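Local coordinates for protein polyhedrin (Uranotaenia sapphirina cypovirus, PDB 4ZQX) that forms the crystalline polyhedra in which cypovirus particles are embedded and holds bound ATP in the crystal, at residues G191-L194 with G195-E199; G108-W112 with N113-I117; W62-N66 with G67-S71. All coordinates share one frame; numbering follows the deposited sequence. Where two conformers were deposited one is given.

Interaction 1 (G191-L194 with G195-E199)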
ATOM      1  N   GLY A 191      -8.869 -14.813  21.023  1.00 32.81           N
ATOM      2  CA  GLY A 191      -9.712 -15.929  20.636  1.00 32.70           C
ATOM      3  C   GLY A 191      -9.922 -16.030  19.128  1.00 32.13           C
ATOM      4  O   GLY A 191      -9.182 -15.440  18.338  1.00 31.55           O
ATOM      5  N   PRO A 192     -10.951 -16.778  18.713  1.00 32.29           N
ATOM      6  CA  PRO A 192     -11.189 -17.044  17.292  1.00 32.77           C
ATOM      7  C   PRO A 192     -11.505 -15.816  16.451  1.00 31.33           C
ATOM      8  O   PRO A 192     -11.309 -15.871  15.263  1.00 31.76           O
ATOM      9  CB  PRO A 192     -12.400 -17.982  17.307  1.00 36.17           C
ATOM     10  CG  PRO A 192     -12.393 -18.593  18.626  1.00 37.59           C
ATOM     11  CD  PRO A 192     -11.832 -17.585  19.573  1.00 34.63           C
ATOM     12  N   LEU A 193     -11.988 -14.739  17.051  1.00 31.99           N
ATOM     13  CA  LEU A 193     -12.295 -13.526  16.276  1.00 30.98           C
ATOM     14  C   LEU A 193     -11.061 -12.921  15.570  1.00 31.39           C
ATOM     15  O   LEU A 193     -11.196 -12.173  14.599  1.00 31.22           O
ATOM     16  CB  LEU A 193     -12.952 -12.471  17.164  1.00 32.87           C
ATOM     17  CG  LEU A 193     -13.692 -11.351  16.426  1.00 33.26           C
ATOM     18  CD1 LEU A 193     -14.876 -11.882  15.627  1.00 32.08           C
ATOM     19  CD2 LEU A 193     -14.155 -10.316  17.420  1.00 33.90           C
ATOM     20  N   LEU A 194      -9.864 -13.235  16.057  1.00 30.42           N
ATOM     21  CA  LEU A 194      -8.651 -12.598  15.545  1.00 29.84           C
ATOM     22  C   LEU A 194      -8.525 -12.642  14.009  1.00 29.99           C
ATOM     23  O   LEU A 194      -8.250 -11.638  13.382  1.00 31.17           O
ATOM     24  CB  LEU A 194      -7.414 -13.225  16.205  1.00 30.63           C
ATOM     25  CG  LEU A 194      -6.042 -12.826  15.647  1.00 32.93           C
ATOM     26  CD1 LEU A 194      -5.767 -11.337  15.880  1.00 31.04           C
ATOM     27  CD2 LEU A 194      -4.966 -13.681  16.286  1.00 34.04           C
ATOM     28  N   GLY A 195      -8.731 -13.805  13.411  1.00 31.29           N
ATOM     29  CA  GLY A 195      -8.626 -13.930  11.959  1.00 30.27           C
ATOM     30  C   GLY A 195      -9.568 -12.992  11.226  1.00 30.09           C
ATOM     31  O   GLY A 195      -9.241 -12.433  10.165  1.00 31.80           O
ATOM     32  N   ASN A 196     -10.760 -12.815  11.784  1.00 28.98           N
ATOM     33  CA  ASN A 196     -11.744 -11.934  11.154  1.00 29.80           C
ATOM     34  C   ASN A 196     -11.315 -10.462  11.213  1.00 30.51           C
ATOM     35  O   ASN A 196     -11.522  -9.701  10.261  1.00 30.09           O
ATOM     36  CB  ASN A 196     -13.131 -12.154  11.769  1.00 31.07           C
ATOM     37  CG  ASN A 196     -14.239 -11.526  10.938  1.00 32.97           C
ATOM     38  OD1 ASN A 196     -14.651 -12.056   9.901  1.00 35.82           O
ATOM     39  ND2 ASN A 196     -14.720 -10.392  11.391  1.00 31.57           N
ATOM     40  N   VAL A 197     -10.703 -10.069  12.319  1.00 29.88           N
ATOM     41  CA  VAL A 197     -10.124  -8.740  12.433  1.00 30.23           C
ATOM     42  C   VAL A 197      -8.967  -8.573  11.440  1.00 29.95           C
ATOM     43  O   VAL A 197      -8.886  -7.571  10.743  1.00 30.32           O
ATOM     44  CB  VAL A 197      -9.642  -8.462  13.876  1.00 30.52           C
ATOM     45  CG1 VAL A 197      -8.885  -7.134  13.949  1.00 32.29           C
ATOM     46  CG2 VAL A 197     -10.823  -8.487  14.850  1.00 34.64           C
ATOM     47  N   ILE A 198      -8.075  -9.559  11.365  1.00 30.49           N
ATOM     48  CA  ILE A 198      -6.914  -9.441  10.485  1.00 32.21           C
ATOM     49  C   ILE A 198      -7.369  -9.293   9.035  1.00 31.87           C
ATOM     50  O   ILE A 198      -6.798  -8.514   8.277  1.00 32.48           O
ATOM     51  CB  ILE A 198      -5.940 -10.627  10.664  1.00 33.75           C
ATOM     52  CG1 ILE A 198      -5.225 -10.500  12.016  1.00 36.13           C
ATOM     53  CG2 ILE A 198      -4.916 -10.662   9.530  1.00 34.39           C
ATOM     54  CD1 ILE A 198      -4.318 -11.665  12.358  1.00 37.93           C
ATOM     55  N   GLU A 199      -8.420 -10.015   8.669  1.00 32.53           N
ATOM     56  CA  GLU A 199      -8.947  -9.952   7.311  1.00 30.55           C
ATOM     57  C   GLU A 199      -9.471  -8.565   6.964  1.00 31.51           C
ATOM     58  O   GLU A 199      -9.501  -8.189   5.789  1.00 33.17           O
ATOM     59  CB  GLU A 199     -10.052 -10.992   7.132  1.00 31.09           C
ATOM     60  CG  GLU A 199      -9.492 -12.392   6.961  1.00 30.72           C
ATOM     61  CD  GLU A 199     -10.484 -13.501   7.250  1.00 31.64           C
ATOM     62  OE1 GLU A 199     -11.673 -13.227   7.468  1.00 32.80           O
ATOM     63  OE2 GLU A 199     -10.053 -14.672   7.267  1.00 32.75           O
TER
HETATM   64  O   HOH W   1      -8.823 -16.670  14.226  1.00 31.75           O
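The carbonyls of Leu193 and Leu194 point along the opening turn of helix 194-200, where Val197 N donates to Leu193 O at 3.1 Å and Ile198 N to Leu194 O at 2.9 Å. Both bonds are close to straight, with N-H...O angles of 161° and 163°. Asn196 N also approaches Leu193 O, at 2.9 Å, but this bond is strongly bent and weak. One step earlier a water is inserted into the turn: it donates to Pro192 O (2.8 Å) and accepts from Gly195 N (3.0 Å), so both backbone groups are linked through it.

The side chains follow the same four-residue spacing. Leu194 and Ile198 cross at a slant, their CD1 methyls 3.8 Å apart; Ile198 reaches back to the earlier turn because CG1 stands anti to its own carbonyl carbon (chi1 -72°). Leu193 CG and Val197 CG2 meet more loosely, at 4.3 Å. Asn196 sends its ND2 elsewhere, to the hydroxyl of Tyr23.

Leu194 also packs on Leu194 of both other subunits, while Ile198 touches Leu201 of the second subunit. Paired carbonyls and amides, with branched side chains packed four residues apart, make this the first turn of an alpha helix, set here at the trimer interface.

Interaction 2 (G108-W112 with N113-I117); sequences GNVDW and NKASI
The Asp111 carboxylate lies alongside the first carbons of Lys114, the two side chains leaving the backbone in the same direction, with Asp111 OD2 3.6 Å from Lys114 CG. The contact is with the aliphatic base of the lysine: its chain bends at each torsion beyond CB and leaves NZ 6.3 Å from Asp111 OD2, so no salt bridge forms. Asp111 turns its carboxylate over the following residues because CG lies opposite the backbone N (chi1 -174°). From there OD1 accepts a weak bond from Asn113 N at 3.1 Å, an Asx turn. The carboxylate and the Asn113 amide slant across each other, their planes 63° apart.

In the backbone, Lys114 N donates to Asp111 O at 3.0 Å, closing a beta turn; Ala115 N adds a weaker bond to the same oxygen. A water donates to both Trp112 O (2.8 Å) and Ala115 O (2.6 Å), tying the two carbonyls together. Val110 CG1 meets Ala115 CB at 4.2 Å, and Val110 CB sits over the rim of one face of the Trp112 indole.

The Trp112 side chain lies about 9 Å from the bound ATP. The turn links strand 101-107 to strand 116-120. Trp112 packs on Leu106 of the former, makes a cation-pi contact with Lys161 and meets Phe149 edge-to-face. Val110 and Lys114 lean instead on Val178 and Pro179 of strand 173-179.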
ATOM      1  N   GLY A 108     -15.508   8.820  14.843  1.00 29.16           N
ATOM      2  CA  GLY A 108     -15.924   7.455  15.074  1.00 31.15           C
ATOM      3  C   GLY A 108     -15.549   6.915  16.427  1.00 31.10           C
ATOM      4  O   GLY A 108     -15.302   7.672  17.376  1.00 30.72           O
ATOM      5  N   ASN A 109     -15.520   5.582  16.512  1.00 29.97           N
ATOM      6  CA  ASN A 109     -15.325   4.891  17.780  1.00 31.11           C
ATOM      7  C   ASN A 109     -13.840   4.721  18.106  1.00 30.06           C
ATOM      8  O   ASN A 109     -13.342   3.611  18.242  1.00 30.51           O
ATOM      9  CB  ASN A 109     -16.056   3.547  17.749  1.00 33.28           C
ATOM     10  CG  ASN A 109     -16.254   2.956  19.128  1.00 35.89           C
ATOM     11  OD1 ASN A 109     -16.248   3.669  20.131  1.00 36.31           O
ATOM     12  ND2 ASN A 109     -16.437   1.643  19.184  1.00 38.39           N
ATOM     13  N   VAL A 110     -13.157   5.859  18.257  1.00 28.38           N
ATOM     14  CA  VAL A 110     -11.709   5.929  18.414  1.00 28.87           C
ATOM     15  C   VAL A 110     -11.237   5.771  19.857  1.00 29.38           C
ATOM     16  O   VAL A 110     -11.871   6.249  20.783  1.00 30.05           O
ATOM     17  CB  VAL A 110     -11.202   7.280  17.865  1.00 29.46           C
ATOM     18  CG1 VAL A 110      -9.685   7.489  18.124  1.00 31.06           C
ATOM     19  CG2 VAL A 110     -11.553   7.414  16.384  1.00 31.18           C
ATOM     20  N   ASP A 111     -10.110   5.088  20.034  1.00 28.82           N
ATOM     21  CA  ASP A 111      -9.449   5.039  21.332  1.00 29.29           C
ATOM     22  C   ASP A 111      -8.611   6.314  21.461  1.00 28.27           C
ATOM     23  O   ASP A 111      -7.463   6.379  20.990  1.00 30.71           O
ATOM     24  CB  ASP A 111      -8.551   3.811  21.460  1.00 29.42           C
ATOM     25  CG  ASP A 111      -7.967   3.665  22.859  1.00 31.58           C
ATOM     26  OD1 ASP A 111      -8.022   4.641  23.647  1.00 32.95           O
ATOM     27  OD2 ASP A 111      -7.458   2.572  23.179  1.00 32.45           O
ATOM     28  N   TRP A 112      -9.189   7.337  22.084  1.00 29.11           N
ATOM     29  CA  TRP A 112      -8.518   8.629  22.185  1.00 29.77           C
ATOM     30  C   TRP A 112      -7.274   8.582  23.067  1.00 30.93           C
ATOM     31  O   TRP A 112      -6.422   9.460  22.972  1.00 32.01           O
ATOM     32  CB  TRP A 112      -9.487   9.708  22.693  1.00 30.50           C
ATOM     33  CG  TRP A 112     -10.738   9.777  21.879  1.00 31.24           C
ATOM     34  CD1 TRP A 112     -11.978   9.366  22.255  1.00 32.72           C
ATOM     35  CD2 TRP A 112     -10.863  10.269  20.544  1.00 31.26           C
ATOM     36  NE1 TRP A 112     -12.874   9.567  21.233  1.00 32.67           N
ATOM     37  CE2 TRP A 112     -12.216  10.126  20.172  1.00 31.58           C
ATOM     38  CE3 TRP A 112      -9.965  10.824  19.631  1.00 32.98           C
ATOM     39  CZ2 TRP A 112     -12.698  10.515  18.923  1.00 31.53           C
ATOM     40  CZ3 TRP A 112     -10.449  11.212  18.377  1.00 34.98           C
ATOM     41  CH2 TRP A 112     -11.814  11.062  18.047  1.00 33.02           C
ATOM     42  N   ASN A 113      -7.157   7.569  23.924  1.00 29.59           N
ATOM     43  CA  ASN A 113      -5.946   7.411  24.713  1.00 28.73           C
ATOM     44  C   ASN A 113      -4.730   7.002  23.871  1.00 29.06           C
ATOM     45  O   ASN A 113      -3.579   7.243  24.260  1.00 30.70           O
ATOM     46  CB  ASN A 113      -6.159   6.352  25.789  1.00 28.13           C
ATOM     47  CG  ASN A 113      -6.931   6.873  26.974  1.00 31.85           C
ATOM     48  OD1 ASN A 113      -8.164   6.904  26.964  1.00 32.24           O
ATOM     49  ND2 ASN A 113      -6.202   7.270  28.020  1.00 31.31           N
ATOM     50  N   LYS A 114      -4.976   6.360  22.735  1.00 29.11           N
ATOM     51  CA  LYS A 114      -3.902   5.684  22.008  1.00 30.40           C
ATOM     52  C   LYS A 114      -3.735   6.151  20.565  1.00 31.53           C
ATOM     53  O   LYS A 114      -2.805   5.710  19.875  1.00 34.02           O
ATOM     54  CB  LYS A 114      -4.105   4.159  22.025  1.00 33.04           C
ATOM     55  CG  LYS A 114      -3.975   3.498  23.428  1.00 35.81           C
ATOM     56  CD  LYS A 114      -2.672   3.812  24.168  1.00 37.43           C
ATOM     57  CE  LYS A 114      -1.423   3.371  23.435  1.00 41.24           C
ATOM     58  NZ  LYS A 114      -1.156   1.905  23.536  1.00 42.83           N
ATOM     59  N   ALA A 115      -4.620   7.023  20.091  1.00 31.60           N
ATOM     60  CA  ALA A 115      -4.459   7.566  18.745  1.00 32.10           C
ATOM     61  C   ALA A 115      -3.145   8.336  18.690  1.00 32.81           C
ATOM     62  O   ALA A 115      -2.873   9.155  19.570  1.00 33.53           O
ATOM     63  CB  ALA A 115      -5.625   8.450  18.386  1.00 34.31           C
ATOM     64  N   SER A 116      -2.318   8.058  17.683  1.00 30.87           N
ATOM     65  CA  SER A 116      -1.022   8.728  17.578  1.00 30.42           C
ATOM     66  C   SER A 116      -0.836   9.401  16.230  1.00 30.86           C
ATOM     67  O   SER A 116      -1.170   8.845  15.199  1.00 30.99           O
ATOM     68  CB  SER A 116       0.119   7.752  17.854  1.00 32.96           C
ATOM     69  OG  SER A 116       0.127   6.691  16.930  1.00 32.25           O
ATOM     70  N   ILE A 117      -0.313  10.621  16.267  1.00 29.73           N
ATOM     71  CA  ILE A 117      -0.034  11.395  15.064  1.00 28.69           C
ATOM     72  C   ILE A 117       1.442  11.746  15.125  1.00 28.10           C
ATOM     73  O   ILE A 117       1.869  12.488  15.997  1.00 30.61           O
ATOM     74  CB  ILE A 117      -0.892  12.672  14.992  1.00 29.81           C
ATOM     75  CG1 ILE A 117      -2.382  12.308  14.991  1.00 31.84           C
ATOM     76  CG2 ILE A 117      -0.538  13.497  13.753  1.00 31.16           C
ATOM     77  CD1 ILE A 117      -3.305  13.509  15.160  1.00 33.73           C
TER
HETATM   78  O   HOH W   2      -3.991  10.097  21.686  1.00 31.98           O

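Interaction 3 (W62-N66 with G67-S71)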
ATOM      1  N   TRP A  62       2.212  20.501  -2.579  1.00 31.11           N
ATOM      2  CA  TRP A  62       1.250  20.931  -3.576  1.00 32.70           C
ATOM      3  C   TRP A  62       1.880  20.648  -4.925  1.00 32.90           C
ATOM      4  O   TRP A  62       2.936  21.193  -5.257  1.00 35.24           O
ATOM      5  CB  TRP A  62       0.901  22.412  -3.435  1.00 32.50           C
ATOM      6  CG  TRP A  62      -0.051  22.848  -4.477  1.00 33.64           C
ATOM      7  CD1 TRP A  62       0.218  23.619  -5.562  1.00 34.01           C
ATOM      8  CD2 TRP A  62      -1.440  22.506  -4.555  1.00 33.30           C
ATOM      9  NE1 TRP A  62      -0.923  23.790  -6.315  1.00 34.75           N
ATOM     10  CE2 TRP A  62      -1.956  23.123  -5.712  1.00 34.14           C
ATOM     11  CE3 TRP A  62      -2.301  21.750  -3.749  1.00 34.79           C
ATOM     12  CZ2 TRP A  62      -3.294  22.995  -6.093  1.00 35.55           C
ATOM     13  CZ3 TRP A  62      -3.629  21.636  -4.121  1.00 34.52           C
ATOM     14  CH2 TRP A  62      -4.113  22.255  -5.279  1.00 35.31           C
ATOM     15  N   ASP A  63       1.231  19.785  -5.697  1.00 30.16           N
ATOM     16  CA  ASP A  63       1.871  19.158  -6.859  1.00 32.86           C
ATOM     17  C   ASP A  63       1.285  19.533  -8.223  1.00 34.07           C
ATOM     18  O   ASP A  63       1.475  18.818  -9.214  1.00 35.77           O
ATOM     19  CB  ASP A  63       1.895  17.638  -6.657  1.00 31.14           C
ATOM     20  CG  ASP A  63       0.540  17.056  -6.315  1.00 33.12           C
ATOM     21  OD1 ASP A  63      -0.382  17.793  -5.927  1.00 33.86           O
ATOM     22  OD2 ASP A  63       0.410  15.829  -6.429  1.00 35.89           O
ATOM     23  N   ILE A  64       0.631  20.684  -8.280  1.00 32.65           N
ATOM     24  CA  ILE A  64       0.023  21.161  -9.519  1.00 34.59           C
ATOM     25  C   ILE A  64       0.822  22.337 -10.049  1.00 36.27           C
ATOM     26  O   ILE A  64       1.104  23.292  -9.313  1.00 37.39           O
ATOM     27  CB  ILE A  64      -1.444  21.566  -9.283  1.00 36.80           C
ATOM     28  CG1 ILE A  64      -2.179  20.452  -8.528  1.00 38.75           C
ATOM     29  CG2 ILE A  64      -2.152  21.888 -10.601  1.00 37.39           C
ATOM     30  CD1 ILE A  64      -2.063  19.053  -9.155  1.00 38.62           C
ATOM     31  N   ASP A  65       1.174  22.266 -11.331  1.00 39.02           N
ATOM     32  CA  ASP A  65       1.976  23.293 -11.983  1.00 44.13           C
ATOM     33  C   ASP A  65       1.331  23.601 -13.319  1.00 46.11           C
ATOM     34  O   ASP A  65       1.331  22.768 -14.226  1.00 45.30           O
ATOM     35  CB  ASP A  65       3.420  22.808 -12.173  1.00 47.80           C
ATOM     36  CG  ASP A  65       4.338  23.881 -12.737  1.00 52.33           C
ATOM     37  OD1 ASP A  65       4.085  25.089 -12.519  1.00 53.21           O
ATOM     38  OD2 ASP A  65       5.327  23.496 -13.398  1.00 54.84           O
ATOM     39  N   ASN A  66       0.773  24.807 -13.412  1.00 48.62           N
ATOM     40  CA  ASN A  66       0.075  25.256 -14.610  0.52 50.95           C
ATOM     41  C   ASN A  66      -0.924  24.209 -15.120  1.00 50.81           C
ATOM     42  O   ASN A  66      -0.954  23.888 -16.314  1.00 50.89           O
ATOM     43  CB  ASN A  66       1.088  25.640 -15.698  0.52 53.09           C
ATOM     44  CG  ASN A  66       1.934  26.854 -15.312  0.52 55.10           C
ATOM     45  OD1 ASN A  66       1.409  27.874 -14.859  0.52 55.73           O
ATOM     46  ND2 ASN A  66       3.251  26.742 -15.479  0.52 55.41           N
ATOM     47  N   GLY A  67      -1.720  23.666 -14.205  1.00 49.64           N
ATOM     48  CA  GLY A  67      -2.796  22.766 -14.564  1.00 48.93           C
ATOM     49  C   GLY A  67      -2.441  21.304 -14.729  1.00 46.78           C
ATOM     50  O   GLY A  67      -3.327  20.490 -15.010  1.00 46.43           O
ATOM     51  N   HIS A  68      -1.165  20.961 -14.572  1.00 45.29           N
ATOM     52  CA  HIS A  68      -0.731  19.572 -14.704  0.58 45.67           C
ATOM     53  C   HIS A  68      -0.114  19.085 -13.400  1.00 42.09           C
ATOM     54  O   HIS A  68       0.444  19.866 -12.636  1.00 41.51           O
ATOM     55  CB  HIS A  68       0.240  19.394 -15.886  0.58 50.47           C
ATOM     56  CG  HIS A  68       1.658  19.776 -15.590  0.58 55.17           C
ATOM     57  ND1 HIS A  68       2.243  20.917 -16.096  0.58 56.89           N
ATOM     58  CD2 HIS A  68       2.622  19.149 -14.871  0.58 57.12           C
ATOM     59  CE1 HIS A  68       3.497  20.987 -15.687  0.58 58.11           C
ATOM     60  NE2 HIS A  68       3.751  19.927 -14.939  0.58 58.00           N
ATOM     61  N   GLN A  69      -0.238  17.791 -13.146  1.00 36.08           N
ATOM     62  CA  GLN A  69       0.307  17.207 -11.928  1.00 33.98           C
ATOM     63  C   GLN A  69       1.773  16.868 -12.117  1.00 34.59           C
ATOM     64  O   GLN A  69       2.148  16.226 -13.098  1.00 35.91           O
ATOM     65  CB  GLN A  69      -0.465  15.957 -11.525  1.00 34.15           C
ATOM     66  CG  GLN A  69      -0.064  15.456 -10.158  1.00 34.11           C
ATOM     67  CD  GLN A  69      -0.892  14.282  -9.702  1.00 35.89           C
ATOM     68  OE1 GLN A  69      -1.773  13.805 -10.421  1.00 37.11           O
ATOM     69  NE2 GLN A  69      -0.618  13.808  -8.488  1.00 39.95           N
ATOM     70  N   MET A  70       2.590  17.298 -11.156  1.00 33.14           N
ATOM     71  CA  MET A  70       4.026  17.049 -11.172  1.00 33.31           C
ATOM     72  C   MET A  70       4.325  15.602 -10.791  1.00 34.66           C
ATOM     73  O   MET A  70       3.555  14.957 -10.082  1.00 36.24           O
ATOM     74  CB  MET A  70       4.720  18.006 -10.206  1.00 34.53           C
ATOM     75  CG  MET A  70       4.478  19.446 -10.546  1.00 37.24           C
ATOM     76  SD  MET A  70       4.970  20.539  -9.213  1.00 42.18           S
ATOM     77  CE  MET A  70       6.744  20.405  -9.248  1.00 43.06           C
ATOM     78  N   SER A  71       5.451  15.088 -11.266  1.00 33.69           N
ATOM     79  CA  SER A  71       5.838  13.709 -10.985  1.00 32.54           C
ATOM     80  C   SER A  71       6.541  13.561  -9.625  1.00 33.22           C
ATOM     81  O   SER A  71       7.065  14.537  -9.070  1.00 33.77           O
ATOM     82  CB  SER A  71       6.772  13.221 -12.083  1.00 34.00           C
ATOM     83  OG  SER A  71       8.012  13.881 -11.966  1.00 35.73           O
TER
HETATM   84  O   HOH W   3       2.529  13.774  -7.784  1.00 54.25           O
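Asp63 and Met70 close the tight end of a short beta hairpin: Met70 N donates to Asp63 O at 2.7 Å, almost perfectly in line (174°). The methionine folds over the same carbonyl, its CB and CG resting against the oxygen, and its CG also touches Asp65 CB. Beside it, the side chains of Asp63 and Gln69 lie alongside each other. Gln69 extends fully from CG and offers NE2 to Asp63 OD2 at 3.1 Å, arriving from above the carboxylate plane, with amide and carboxylate turned 84° apart. A water donates to that same OD2 (3.2 Å) and to Met70 O (2.8 Å). Ile64, in a non-hydrogen-bonded pair with Gln69, brings its CD1 to 4.1 Å from Gln69 CA and sets CG1 over the rim of one face of Trp62.

Towards the tip the backbone bonding continues, but the side chains become more exposed and, for Asn66 and His68, are modelled in two conformers. Asp65 and His68 form the hydrogen-bonded pair, with Asp65 N to His68 O at 2.8 Å and His68 N to Asp65 O at 3.1 Å. They flank a type I' turn whose central residues, Asn66 and Gly67, both take positive phi angles. The His68 ring lies alongside Asp65, its face towards Asp65 CB, a contact that the second conformer leaves doubtful.

At the buried end Asp63 OD1 forms a salt bridge with Lys41 and accepts from Trp210 NE1. With a lysine, two N-H donors and a water around it, the Asp63 carboxylate probably stays ionised. The Gln69 amide, donating to Asp63 and accepting through OE1 from Tyr73 N of the second subunit, is held from both ends, which would fix its rotation.

How the interactions relate
Along the chain the order is interaction 3, then interaction 2, then interaction 1. None touches another within the subunit. Centres of interactions 1 and 2 are 21 Å apart, whereas interaction 3 lies 34 Å from interaction 2, across the chain's centre, and 42 Å from interaction 1. They share no strand or helix: residues 62-71 hold a separate two-stranded hairpin before helix 72-83; residues 108-117 pass from the six-stranded sheet to the three-stranded one; and residues 191-199 enter helix 194-200. The trimer brings two of them together, since Lys114 packs on Asn196 of the third subunit. All three regions touch other subunits, so the trimer is gripped at widely separated places.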